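PDB 5GJO: Lysine/ornithine decarboxylase from Selenomonas ruminantium, which decarboxylates both L-lysine and L-ornithine with similar efficiency, using pyridoxal 5'-phosphate as cofactor to make cadaverine and putrescine. Local coordinates for residues M91-A94 and K98-R101; R101-A106 and R112-D117; I138-N143 and E192-V197; E159-L164 and E206-H211; G292-I297 and W302-H307. The protein carries 2 engineered substitutions. All coordinates share one frame; numbering follows the deposited sequence. Where two conformers were deposited one is given.

Contact 1. Residues M91-A94 and K98-R101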
# COMPACT_ATOMS: atom_id res chain seq x y z
N MET A 91 -17.83 13.75 -15.85
CA MET A 91 -16.73 13.71 -14.91
C MET A 91 -16.31 15.08 -14.40
O MET A 91 -16.45 16.06 -15.08
CB MET A 91 -15.52 13.03 -15.55
CG MET A 91 -15.79 11.67 -16.19
SD MET A 91 -14.32 11.00 -16.97
CE MET A 91 -14.99 9.78 -18.09
N ILE A 92 -15.84 15.11 -13.16
CA ILE A 92 -15.08 16.24 -12.64
C ILE A 92 -13.70 15.76 -12.29
O ILE A 92 -13.52 14.76 -11.61
CB ILE A 92 -15.76 16.95 -11.46
CG1 ILE A 92 -14.95 18.22 -11.10
CG2 ILE A 92 -15.99 16.08 -10.29
CD1 ILE A 92 -15.61 19.10 -10.07
N TYR A 93 -12.68 16.42 -12.82
CA TYR A 93 -11.31 16.09 -12.45
C TYR A 93 -11.00 16.97 -11.24
O TYR A 93 -10.54 18.09 -11.37
CB TYR A 93 -10.38 16.34 -13.65
CG TYR A 93 -8.92 15.94 -13.52
CD1 TYR A 93 -8.46 15.17 -12.47
CD2 TYR A 93 -8.01 16.34 -14.46
CE1 TYR A 93 -7.13 14.82 -12.37
CE2 TYR A 93 -6.68 16.02 -14.37
CZ TYR A 93 -6.25 15.25 -13.32
OH TYR A 93 -4.93 14.93 -13.27
N ALA A 94 -11.30 16.43 -10.07
CA ALA A 94 -11.21 17.17 -8.81
C ALA A 94 -9.93 16.94 -8.00
O ALA A 94 -9.92 17.17 -6.77
CB ALA A 94 -12.39 16.83 -7.95
N LYS A 98 -2.97 18.76 -10.83
CA LYS A 98 -3.01 17.74 -11.90
C LYS A 98 -1.66 17.43 -12.51
O LYS A 98 -0.81 18.31 -12.53
CB LYS A 98 -3.99 18.22 -12.93
CG LYS A 98 -5.38 18.38 -12.36
CD LYS A 98 -6.21 19.38 -13.17
CE LYS A 98 -7.32 20.01 -12.36
NZ LYS A 98 -6.77 20.66 -11.12
N ASP A 99 -1.45 16.23 -13.01
CA ASP A 99 -0.21 15.91 -13.70
C ASP A 99 -0.42 15.89 -15.21
O ASP A 99 -1.51 16.07 -15.69
CB ASP A 99 0.46 14.64 -13.17
CG ASP A 99 -0.30 13.39 -13.53
OD1 ASP A 99 -1.31 13.50 -14.22
OD2 ASP A 99 0.11 12.30 -13.12
N ALA A 100 0.65 15.71 -15.95
CA ALA A 100 0.58 15.81 -17.39
C ALA A 100 -0.33 14.76 -18.01
O ALA A 100 -1.13 15.06 -18.86
CB ALA A 100 1.97 15.67 -17.97
N ARG A 101 -0.23 13.54 -17.54
CA ARG A 101 -1.05 12.47 -18.07
C ARG A 101 -2.51 12.72 -17.79
O ARG A 101 -3.33 12.45 -18.62
CB ARG A 101 -0.61 11.14 -17.52
CG ARG A 101 0.51 10.56 -18.33
CD ARG A 101 0.93 9.23 -17.79
NE ARG A 101 1.77 9.41 -16.64
CZ ARG A 101 2.77 8.61 -16.35
NH1 ARG A 101 3.04 7.58 -17.12
NH2 ARG A 101 3.48 8.85 -15.28
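Lys98 lays the aliphatic stem of its side chain over one face of the Tyr93 ring. Its CG sits 3.3 Å above the plane of the Tyr93 ring, shifted toward the rim, and makes a CH-pi contact 3.7 Å from the ring centroid. Nearer the hydroxyl, Lys98 CB passes 3.4 Å from Tyr93 OH, while Lys98 CD runs on along the same side of the ring, 3.6 Å from Tyr93 CE2 and 3.8 Å from Tyr93 CD2. The two side chains thus slide past each other in opposite directions. The amine stays above the ring but is lifted off it; with Lys98 NZ 5.6 Å from the Tyr93 centroid, any cation-pi attraction is at most weak. The charge is met instead by Glu121 and by the carbonyl oxygens of Thr115 and Asn95. Lysine suits the place because its methylenes can cover an aromatic ring while its amine reaches polar partners beyond it. Asp99 takes the N-cap of helix 100-109, its OD1 accepting from Gly102 N. This is a strand-to-helix connection of the pyridoxal-binding beta/alpha barrel, on the loop side of the strands where Ala94, next after Tyr93, touches the cofactor.

Contact 2. Residues R101-A106 and R112-D117; sequences RGLKAA and RRFTFD
Phe114 directs its ring from strand 113-116 toward helix 100-109, where Ala106 and Leu103 receive it. The ring leaves the backbone with CG anti to the carbonyl carbon (chi1 -67°), and its chi2 of -27° is well away from the perpendicular setting common in phenylalanine. This rotation presents the rim of the ring to Ala106: the methyl CB lies near the ring plane, 4.0 Å from Phe114 CE1 and 4.1 Å from Phe114 CZ. Leu103, one helical turn earlier, supplies a branch instead of a stub. Its CG lies beside its own backbone N (chi1 -77°), which carries the end of the side chain closer to the strand than the first bond would suggest. Of its two methyls it is CD2 that touches, 4.1 Å from Phe114 CZ, and the leucine branch runs at a slant to the phenylalanine. Ring atom CZ is shared between the two helix residues. Alanine fits where the helix comes near the strand, with Ala106 CA 7.0 Å from Arg112 CA; leucine fits one turn back, where a longer side chain is needed to bridge the space. Met125 and Ala128 of helix 122-128 pack on Phe114 and Leu103 respectively, and Tyr93 of strand 91-93 also touches the Phe114 ring. Arg113, next in the strand, serves the other side of the sheet, with a salt bridge to Asp214 and a cation-pi contact with Trp254. No hydrogen bond crosses from helix to strand, which implies that hydrophobic burial and the fit of an alanine methyl at the ring edge and a leucine methyl beside CZ join them without any directional bond.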
# COMPACT_ATOMS: atom_id res chain seq x y z
N ARG A 101 -0.23 13.54 -17.54
CA ARG A 101 -1.05 12.47 -18.07
C ARG A 101 -2.51 12.72 -17.79
O ARG A 101 -3.33 12.45 -18.62
CB ARG A 101 -0.61 11.14 -17.52
CG ARG A 101 0.51 10.56 -18.33
CD ARG A 101 0.93 9.23 -17.79
NE ARG A 101 1.77 9.41 -16.64
CZ ARG A 101 2.77 8.61 -16.35
NH1 ARG A 101 3.04 7.58 -17.12
NH2 ARG A 101 3.48 8.85 -15.28
N GLY A 102 -2.83 13.23 -16.61
CA GLY A 102 -4.20 13.53 -16.29
C GLY A 102 -4.79 14.61 -17.16
O GLY A 102 -5.87 14.47 -17.65
N LEU A 103 -4.05 15.68 -17.38
CA LEU A 103 -4.55 16.75 -18.24
C LEU A 103 -4.74 16.29 -19.68
O LEU A 103 -5.68 16.66 -20.33
CB LEU A 103 -3.71 18.02 -18.11
CG LEU A 103 -4.04 18.77 -16.82
CD1 LEU A 103 -3.00 19.78 -16.44
CD2 LEU A 103 -5.43 19.36 -16.79
N LYS A 104 -3.84 15.47 -20.17
CA LYS A 104 -3.99 14.89 -21.49
C LYS A 104 -5.20 13.99 -21.61
O LYS A 104 -5.93 14.06 -22.57
CB LYS A 104 -2.74 14.13 -21.90
CG LYS A 104 -2.73 13.77 -23.37
CD LYS A 104 -1.51 12.95 -23.75
CE LYS A 104 -1.51 12.57 -25.23
NZ LYS A 104 -2.33 11.36 -25.45
N ALA A 105 -5.43 13.15 -20.61
CA ALA A 105 -6.67 12.34 -20.60
C ALA A 105 -7.92 13.17 -20.55
O ALA A 105 -8.92 12.91 -21.23
CB ALA A 105 -6.63 11.27 -19.47
N ALA A 106 -7.89 14.24 -19.75
CA ALA A 106 -9.02 15.12 -19.67
C ALA A 106 -9.34 15.71 -21.04
O ALA A 106 -10.49 15.69 -21.44
CB ALA A 106 -8.81 16.20 -18.64
N ARG A 112 -14.18 18.59 -18.94
CA ARG A 112 -13.98 20.02 -18.84
C ARG A 112 -14.53 20.66 -17.57
O ARG A 112 -15.06 21.75 -17.61
CB ARG A 112 -14.47 20.73 -20.10
CG ARG A 112 -15.88 20.39 -20.54
CD ARG A 112 -16.33 21.27 -21.70
NE ARG A 112 -16.15 22.68 -21.39
CZ ARG A 112 -16.95 23.40 -20.61
NH1 ARG A 112 -16.67 24.68 -20.37
NH2 ARG A 112 -18.01 22.85 -20.05
N ARG A 113 -14.42 19.96 -16.44
CA ARG A 113 -14.90 20.50 -15.14
C ARG A 113 -13.74 20.12 -14.24
O ARG A 113 -13.39 18.90 -14.17
CB ARG A 113 -16.19 19.84 -14.76
CG ARG A 113 -16.78 20.34 -13.49
CD ARG A 113 -18.10 19.64 -13.28
NE ARG A 113 -18.85 20.12 -12.16
CZ ARG A 113 -19.89 20.97 -12.22
NH1 ARG A 113 -20.27 21.51 -13.36
NH2 ARG A 113 -20.53 21.31 -11.12
N PHE A 114 -13.13 21.11 -13.62
CA PHE A 114 -11.90 20.98 -12.85
C PHE A 114 -12.09 21.69 -11.52
O PHE A 114 -12.85 22.59 -11.43
CB PHE A 114 -10.74 21.70 -13.55
CG PHE A 114 -10.30 21.11 -14.86
CD1 PHE A 114 -10.47 19.79 -15.14
CD2 PHE A 114 -9.66 21.90 -15.79
CE1 PHE A 114 -10.05 19.26 -16.33
CE2 PHE A 114 -9.23 21.38 -16.98
CZ PHE A 114 -9.43 20.05 -17.25
N THR A 115 -11.37 21.24 -10.51
CA THR A 115 -11.09 22.06 -9.28
C THR A 115 -9.69 22.52 -9.24
O THR A 115 -8.82 21.96 -9.85
CB THR A 115 -11.51 21.35 -7.94
OG1 THR A 115 -10.59 20.31 -7.70
CG2 THR A 115 -12.89 20.73 -8.07
N PHE A 116 -9.47 23.59 -8.49
CA PHE A 116 -8.14 24.08 -8.21
C PHE A 116 -8.09 24.89 -6.91
O PHE A 116 -9.09 25.37 -6.44
CB PHE A 116 -7.59 24.89 -9.38
CG PHE A 116 -8.19 26.26 -9.52
CD1 PHE A 116 -9.53 26.42 -9.73
CD2 PHE A 116 -7.39 27.38 -9.44
CE1 PHE A 116 -10.08 27.68 -9.88
CE2 PHE A 116 -7.93 28.63 -9.57
CZ PHE A 116 -9.26 28.79 -9.78
N ASP A 117 -6.91 24.99 -6.33
CA ASP A 117 -6.72 25.76 -5.11
C ASP A 117 -5.46 26.62 -5.10
O ASP A 117 -5.08 27.10 -4.07
CB ASP A 117 -6.77 24.85 -3.87
CG ASP A 117 -5.66 23.83 -3.83
OD1 ASP A 117 -4.65 23.99 -4.51
OD2 ASP A 117 -5.80 22.85 -3.09

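Contact 3. Residues I138-N143 and E192-V197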
# COMPACT_ATOMS: atom_id res chain seq x y z
N ILE A 138 -11.98 26.01 -1.52
CA ILE A 138 -11.64 26.76 -0.30
C ILE A 138 -11.33 25.82 0.87
O ILE A 138 -11.96 24.76 1.03
CB ILE A 138 -12.76 27.73 0.13
CG1 ILE A 138 -14.14 27.07 0.34
CG2 ILE A 138 -12.86 28.87 -0.88
CD1 ILE A 138 -15.21 27.93 0.96
N ALA A 139 -10.40 26.27 1.69
CA ALA A 139 -10.05 25.62 2.92
C ALA A 139 -11.11 25.94 3.97
O ALA A 139 -11.43 27.09 4.21
CB ALA A 139 -8.63 26.05 3.34
N VAL A 140 -11.64 24.91 4.60
CA VAL A 140 -12.67 24.98 5.59
C VAL A 140 -12.31 24.24 6.88
O VAL A 140 -11.36 23.46 6.91
CB VAL A 140 -14.01 24.52 4.99
CG1 VAL A 140 -14.36 25.35 3.80
CG2 VAL A 140 -14.02 23.01 4.69
N ARG A 141 -13.00 24.59 7.94
CA ARG A 141 -12.77 24.03 9.30
C ARG A 141 -13.54 22.75 9.54
O ARG A 141 -14.64 22.59 9.10
CB ARG A 141 -13.27 24.98 10.37
CG ARG A 141 -12.53 26.27 10.43
CD ARG A 141 -13.01 27.04 11.67
NE ARG A 141 -12.33 28.28 11.53
CZ ARG A 141 -12.87 29.36 11.02
NH1 ARG A 141 -14.15 29.40 10.70
NH2 ARG A 141 -12.11 30.45 10.92
N ASN A 142 -12.96 21.85 10.32
CA ASN A 142 -13.64 20.65 10.78
C ASN A 142 -12.89 20.01 11.94
O ASN A 142 -11.78 19.59 11.75
CB ASN A 142 -13.84 19.63 9.65
CG ASN A 142 -14.84 18.54 10.01
OD1 ASN A 142 -15.26 18.43 11.13
ND2 ASN A 142 -15.25 17.76 9.03
N ASN A 143 -13.59 20.10 13.08
CA ASN A 143 -12.97 19.54 14.27
C ASN A 143 -13.21 18.05 14.44
O ASN A 143 -12.68 17.47 15.40
CB ASN A 143 -13.52 20.22 15.52
CG ASN A 143 -13.06 21.65 15.67
OD1 ASN A 143 -12.00 22.04 15.18
ND2 ASN A 143 -13.87 22.45 16.34
N GLU A 192 -22.47 22.96 7.40
CA GLU A 192 -23.31 24.14 7.53
C GLU A 192 -22.50 25.43 7.49
O GLU A 192 -22.89 26.39 6.87
CB GLU A 192 -24.13 24.06 8.80
CG GLU A 192 -25.17 22.96 8.76
CD GLU A 192 -25.89 22.74 10.07
OE1 GLU A 192 -27.07 22.45 10.03
OE2 GLU A 192 -25.27 22.83 11.13
N GLU A 193 -21.38 25.43 8.18
CA GLU A 193 -20.44 26.55 8.20
C GLU A 193 -19.82 26.86 6.82
O GLU A 193 -19.76 27.98 6.41
CB GLU A 193 -19.34 26.31 9.24
CG GLU A 193 -18.15 27.25 9.12
CD GLU A 193 -17.11 27.10 10.23
OE1 GLU A 193 -17.49 26.81 11.37
OE2 GLU A 193 -15.92 27.32 9.96
N ALA A 194 -19.38 25.83 6.11
CA ALA A 194 -18.83 25.97 4.78
C ALA A 194 -19.81 26.56 3.81
O ALA A 194 -19.43 27.43 2.95
CB ALA A 194 -18.30 24.63 4.32
N LEU A 195 -21.04 26.13 3.94
CA LEU A 195 -22.15 26.68 3.18
C LEU A 195 -22.36 28.20 3.38
O LEU A 195 -22.56 28.95 2.39
CB LEU A 195 -23.42 25.90 3.42
CG LEU A 195 -23.32 24.53 2.70
CD1 LEU A 195 -24.47 23.69 3.22
CD2 LEU A 195 -23.30 24.53 1.17
N LEU A 196 -22.23 28.65 4.61
CA LEU A 196 -22.43 30.11 4.91
C LEU A 196 -21.28 30.86 4.31
O LEU A 196 -21.45 31.94 3.77
CB LEU A 196 -22.44 30.37 6.41
CG LEU A 196 -23.74 29.86 7.05
CD1 LEU A 196 -23.60 29.54 8.50
CD2 LEU A 196 -24.92 30.81 6.90
N VAL A 197 -20.08 30.33 4.45
CA VAL A 197 -18.92 30.97 3.85
C VAL A 197 -19.04 31.11 2.34
O VAL A 197 -18.80 32.18 1.73
CB VAL A 197 -17.60 30.23 4.21
CG1 VAL A 197 -16.42 30.81 3.46
CG2 VAL A 197 -17.35 30.30 5.74
O HOH W 1 -15.18 26.62 7.62
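With CG anti to its backbone N (chi1 167°) and the chain extended beyond, Glu193 reaches from helix 189-207 to Arg141, whose own chain runs straight from CG to NE and meets it at about a right angle. Arg141 NH1 donates to Glu193 OE2 at 2.8 Å, a salt bridge with a moderately bent N-H...O angle of 143°. It is a single-point grip: guanidinium and carboxylate planes are 59° apart, and the donor approaches OE2 from above the carboxylate plane. OE2 is held a second time by a water, which donates to it at 2.6 Å and accepts from Arg141 N at 3.0 Å. With an alanine in place of Glu193, the Arg141 guanidinium would probably lose this charge partner and be freer to swing, and the water its acceptor. Deeper in, small and branched residues suit the close approach: Val140 CG1 meets Ala194 CB at 4.0 Å, and Ile138 and Val197 pass each other in opposite directions, CD1 of the first 4.0 Å from CG1 of the second. Phe179 packs on both Val140 and Ala194. The loop after strand 133-137 of the pyridoxal-binding beta/alpha barrel thus packs on helix 189-207, which follows the neighbouring strand 173-178.

Contact 4. Residues E159-L164 and E206-H211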
# COMPACT_ATOMS: atom_id res chain seq x y z
N GLU A 159 -8.58 34.45 -0.76
CA GLU A 159 -7.97 34.39 -2.07
C GLU A 159 -8.90 33.81 -3.12
O GLU A 159 -8.54 33.79 -4.25
CB GLU A 159 -6.70 33.55 -1.93
CG GLU A 159 -5.72 33.48 -3.04
CD GLU A 159 -4.48 32.61 -2.72
OE1 GLU A 159 -3.86 32.15 -3.73
OE2 GLU A 159 -4.11 32.47 -1.49
N ALA A 160 -10.03 33.24 -2.70
CA ALA A 160 -10.93 32.48 -3.60
C ALA A 160 -11.36 33.29 -4.81
O ALA A 160 -11.20 32.83 -5.92
CB ALA A 160 -12.09 31.97 -2.85
N LEU A 161 -11.85 34.51 -4.59
CA LEU A 161 -12.40 35.26 -5.72
C LEU A 161 -11.27 35.78 -6.59
O LEU A 161 -11.38 35.78 -7.82
CB LEU A 161 -13.32 36.35 -5.24
CG LEU A 161 -14.51 35.81 -4.45
CD1 LEU A 161 -15.33 36.97 -3.97
CD2 LEU A 161 -15.31 34.84 -5.32
N ASP A 162 -10.16 36.16 -6.00
CA ASP A 162 -8.97 36.44 -6.79
C ASP A 162 -8.49 35.30 -7.68
O ASP A 162 -8.03 35.51 -8.82
CB ASP A 162 -7.79 36.89 -5.93
CG ASP A 162 -8.03 38.25 -5.22
OD1 ASP A 162 -8.79 39.08 -5.73
OD2 ASP A 162 -7.47 38.43 -4.10
N LEU A 163 -8.54 34.06 -7.18
CA LEU A 163 -8.24 32.94 -8.01
C LEU A 163 -9.24 32.71 -9.17
O LEU A 163 -8.80 32.39 -10.29
CB LEU A 163 -8.11 31.63 -7.14
CG LEU A 163 -6.82 31.55 -6.37
CD1 LEU A 163 -7.00 30.50 -5.24
CD2 LEU A 163 -5.63 31.16 -7.25
N LEU A 164 -10.53 32.84 -8.90
CA LEU A 164 -11.51 32.71 -9.93
C LEU A 164 -11.30 33.83 -11.01
O LEU A 164 -11.39 33.57 -12.20
CB LEU A 164 -12.88 32.80 -9.37
CG LEU A 164 -13.39 31.54 -8.60
CD1 LEU A 164 -14.73 31.78 -7.97
CD2 LEU A 164 -13.44 30.34 -9.56
N GLU A 206 -20.82 38.18 -7.31
CA GLU A 206 -21.88 38.69 -8.16
C GLU A 206 -21.68 40.16 -8.41
O GLU A 206 -21.92 40.66 -9.50
CB GLU A 206 -23.23 38.45 -7.52
CG GLU A 206 -24.38 38.83 -8.40
CD GLU A 206 -24.65 37.85 -9.52
OE1 GLU A 206 -24.16 36.72 -9.46
OE2 GLU A 206 -25.37 38.21 -10.46
N GLU A 207 -21.24 40.85 -7.37
CA GLU A 207 -20.92 42.26 -7.43
C GLU A 207 -19.79 42.56 -8.36
O GLU A 207 -19.78 43.59 -8.98
CB GLU A 207 -20.64 42.81 -6.05
CG GLU A 207 -21.77 42.52 -5.11
CD GLU A 207 -22.01 43.63 -4.13
OE1 GLU A 207 -23.18 43.94 -3.88
OE2 GLU A 207 -21.02 44.19 -3.63
N MET A 208 -18.82 41.66 -8.42
CA MET A 208 -17.67 41.81 -9.28
C MET A 208 -18.06 41.45 -10.71
O MET A 208 -17.23 41.43 -11.59
CB MET A 208 -16.52 40.90 -8.87
CG MET A 208 -15.98 41.05 -7.46
SD MET A 208 -14.90 39.66 -7.06
CE MET A 208 -14.10 40.22 -5.59
N GLY A 209 -19.31 41.09 -10.92
CA GLY A 209 -19.77 40.71 -12.23
C GLY A 209 -19.48 39.27 -12.67
O GLY A 209 -19.76 38.91 -13.79
N MET A 210 -18.96 38.46 -11.75
CA MET A 210 -18.69 37.05 -11.99
C MET A 210 -19.94 36.34 -11.50
O MET A 210 -20.32 36.52 -10.38
CB MET A 210 -17.50 36.68 -11.11
CG MET A 210 -16.68 35.46 -11.45
SD MET A 210 -15.00 35.55 -10.81
CE MET A 210 -15.20 36.42 -9.26
N HIS A 211 -20.61 35.55 -12.31
CA HIS A 211 -21.83 35.00 -11.77
C HIS A 211 -21.56 33.54 -11.56
O HIS A 211 -21.40 32.79 -12.53
CB HIS A 211 -23.00 35.19 -12.70
CG HIS A 211 -24.26 34.61 -12.16
ND1 HIS A 211 -24.89 33.53 -12.75
CD2 HIS A 211 -24.99 34.91 -11.06
CE1 HIS A 211 -25.98 33.24 -12.08
NE2 HIS A 211 -26.06 34.05 -11.04
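A backbone bond of 2.9 Å from Leu163 N to Glu159 O helps wind the first turn of helix 160-169, the turn that carries Leu161 and Leu164 against Met208 and Met210. No hydrogen bond crosses between the segments; the meeting is of methyls and sulfurs. Met208 sends an extended side chain diagonally over Leu161, its CE 3.8 Å from Leu161 CD1 and its SD 4.1 Å from Leu161 CB. Between the two methionines the chain turns through Gly209, which ends helix 189-207 in a Schellman motif, with Gly209 N bonded to Glu206 O at 3.0 Å. Positive phi (82°) favours glycine here, since a CB would be jammed against the carbonyl oxygen of Met208. The turn sets Met210 beside Met208 facing the same helix, so helix 160-169 of the beta/alpha barrel's outer layer packs on the turn that ends helix 189-207. Met210 has CG opposite its backbone N (chi1 -159°) and bends at the thioether (chi3 34°), so that its SD rests 3.8 Å from Leu164 CB while Met210 CE turns to Leu161, 4.1 Å from Leu161 O and 4.2 Å from Leu161 CD2. The flexible methionine chain suits such a job, adapting to two leucines one turn apart. Leu161 also packs on Leu201 and Ala205 of helix 189-207, and Ala174 of strand 173-178 lies against both Leu164 and Met210.

Contact 5. Residues G292-I297 and W302-H307. Engineered in segment 302-307: Cys303 (natural residue Thr).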
# COMPACT_ATOMS: atom_id res chain seq x y z
N GLY A 292 -2.81 -5.88 2.13
CA GLY A 292 -3.98 -5.99 1.26
C GLY A 292 -5.11 -5.13 1.73
O GLY A 292 -4.92 -3.95 1.92
N CYS A 293 -6.33 -5.71 1.84
CA CYS A 293 -7.51 -4.99 2.23
C CYS A 293 -7.41 -4.31 3.61
O CYS A 293 -8.00 -3.25 3.79
CB CYS A 293 -8.77 -5.84 2.18
SG CYS A 293 -9.05 -6.22 0.43
N PHE A 294 -6.59 -4.82 4.50
CA PHE A 294 -6.42 -4.19 5.81
C PHE A 294 -5.43 -3.06 5.79
O PHE A 294 -5.11 -2.52 6.85
CB PHE A 294 -6.01 -5.21 6.88
CG PHE A 294 -7.03 -6.27 7.18
CD1 PHE A 294 -7.99 -6.01 8.13
CD2 PHE A 294 -6.91 -7.55 6.64
CE1 PHE A 294 -8.90 -7.01 8.47
CE2 PHE A 294 -7.82 -8.56 7.01
CZ PHE A 294 -8.80 -8.26 7.91
N SER A 295 -4.94 -2.66 4.60
CA SER A 295 -4.10 -1.46 4.47
C SER A 295 -4.72 -0.19 4.99
O SER A 295 -3.98 0.70 5.43
CB SER A 295 -3.70 -1.24 2.97
OG SER A 295 -4.90 -1.18 2.15
N GLY A 296 -6.06 -0.12 5.07
CA GLY A 296 -6.75 0.97 5.72
C GLY A 296 -6.37 1.18 7.20
O GLY A 296 -6.48 2.28 7.72
N ILE A 297 -5.90 0.12 7.87
CA ILE A 297 -5.33 0.28 9.21
C ILE A 297 -4.27 1.33 9.18
O ILE A 297 -4.15 2.15 10.12
CB ILE A 297 -4.78 -1.07 9.76
CG1 ILE A 297 -5.97 -2.00 10.01
CG2 ILE A 297 -4.03 -0.85 11.04
CD1 ILE A 297 -5.52 -3.39 10.44
N TRP A 302 -7.89 3.07 10.37
CA TRP A 302 -9.20 2.42 10.50
C TRP A 302 -9.21 1.12 11.31
O TRP A 302 -8.21 0.47 11.40
CB TRP A 302 -9.77 2.17 9.11
CG TRP A 302 -11.26 2.02 9.05
CD1 TRP A 302 -11.98 0.87 9.11
CD2 TRP A 302 -12.22 3.07 8.92
NE1 TRP A 302 -13.31 1.12 9.02
CE2 TRP A 302 -13.49 2.47 8.90
CE3 TRP A 302 -12.13 4.45 8.79
CZ2 TRP A 302 -14.65 3.22 8.77
CZ3 TRP A 302 -13.27 5.17 8.66
CH2 TRP A 302 -14.53 4.56 8.65
N CYS A 303 -10.35 0.79 11.92
CA CYS A 303 -10.50 -0.50 12.66
C CYS A 303 -11.71 -1.17 12.09
O CYS A 303 -12.78 -0.57 12.19
CB CYS A 303 -10.76 -0.13 14.13
SG CYS A 303 -11.17 -1.56 15.22
N TYR A 304 -11.58 -2.30 11.39
CA TYR A 304 -12.68 -2.94 10.70
C TYR A 304 -13.40 -3.94 11.61
O TYR A 304 -12.76 -4.58 12.43
CB TYR A 304 -12.19 -3.72 9.43
CG TYR A 304 -11.58 -2.75 8.46
CD1 TYR A 304 -12.35 -2.07 7.53
CD2 TYR A 304 -10.23 -2.51 8.49
CE1 TYR A 304 -11.76 -1.11 6.66
CE2 TYR A 304 -9.64 -1.57 7.64
CZ TYR A 304 -10.40 -0.85 6.78
OH TYR A 304 -9.78 0.11 5.97
N PRO A 305 -14.71 -4.12 11.46
CA PRO A 305 -15.43 -5.09 12.28
C PRO A 305 -15.14 -6.53 11.83
O PRO A 305 -15.59 -6.91 10.78
CB PRO A 305 -16.93 -4.79 12.03
CG PRO A 305 -16.92 -3.60 11.22
CD PRO A 305 -15.63 -3.33 10.62
N LEU A 306 -14.51 -7.30 12.69
CA LEU A 306 -14.20 -8.69 12.50
C LEU A 306 -15.23 -9.56 13.14
O LEU A 306 -15.56 -9.36 14.30
CB LEU A 306 -12.77 -8.96 13.05
CG LEU A 306 -12.35 -10.42 13.05
CD1 LEU A 306 -12.21 -10.99 11.62
CD2 LEU A 306 -11.04 -10.50 13.73
N HIS A 307 -15.71 -10.57 12.42
CA HIS A 307 -16.67 -11.54 12.91
C HIS A 307 -16.10 -12.93 12.82
O HIS A 307 -15.75 -13.39 11.73
CB HIS A 307 -18.02 -11.48 12.16
CG HIS A 307 -18.57 -10.08 12.12
ND1 HIS A 307 -18.34 -9.17 11.08
CD2 HIS A 307 -19.23 -9.38 13.06
CE1 HIS A 307 -18.88 -8.01 11.37
NE2 HIS A 307 -19.40 -8.09 12.58
O HOH W 2 -5.46 2.24 12.56
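The Tyr304 ring has the CD1 corner of the Trp302 indole over one face, 3.1 Å above its plane and toward the rim, while Gly296 CA and Ile297 N meet its edge. Phe294 comes obliquely, its CD1 4.2 Å from Tyr304 CD2, the two aromatic side chains passing in opposite directions. Trp302 CG stands anti to its backbone N (chi1 -157°), which leads the indole away from helix 296-299 and brings only its CD1 corner over Tyr304. The hydroxyl end is the tightest fit: Tyr304 OH is 3.2 Å from Gly296 CA. A CB on that residue would collide with the hydroxyl, so glycine is called for. Replacing Tyr304 by an alanine would probably open a gap beside Gly296 CA and take away the ring that Phe294 CD1 and Trp302 CD1 touch. Beside this packing, Trp302 N donates to Gly296 O at 3.1 Å, approaching from 37° above the carbonyl plane with an N-H...O angle of 150°. Ile297 lays CG1 3.6 Å from Trp302 O, and a water donates to Ile297 O at 2.8 Å and more weakly to Trp302 O. Val347 of strand 344-347 packs on both Phe294 and Tyr304, tying the turn to the mixed sheet. Cys303, an engineered residue, looks away and forms a disulfide with Cys226. The chemistry implies a division of labour: one backbone bond, helped weakly by a water, closes the turn around the short helix, while aromatic surfaces and a bare glycine define how closely its two arms approach.

Contacts 1 and 2 are buried neighbours that share Arg101 and helix 100-109, and Lys98 NZ, bonded to Thr115 O, ties one to the other; contact 1 mixes ring packing with a buried charge, contact 2 is wholly apolar. Contacts 3 and 4 both use helix 189-207 and meet where Ile138 CG2 touches Ala160 CB. Contact 3 is partly buried, with a salt bridge on its exposed side; contact 4, farther from the chain's centre, relies on methionines and leucines, mostly buried though Met208 is exposed. Phe116 of 112-117 reaches Leu163, linking contacts 2 and 4. Contact 5, also mostly buried, stands apart, about 44 Å from contact 4 between centres, and packs aromatic rings beside a mixed sheet.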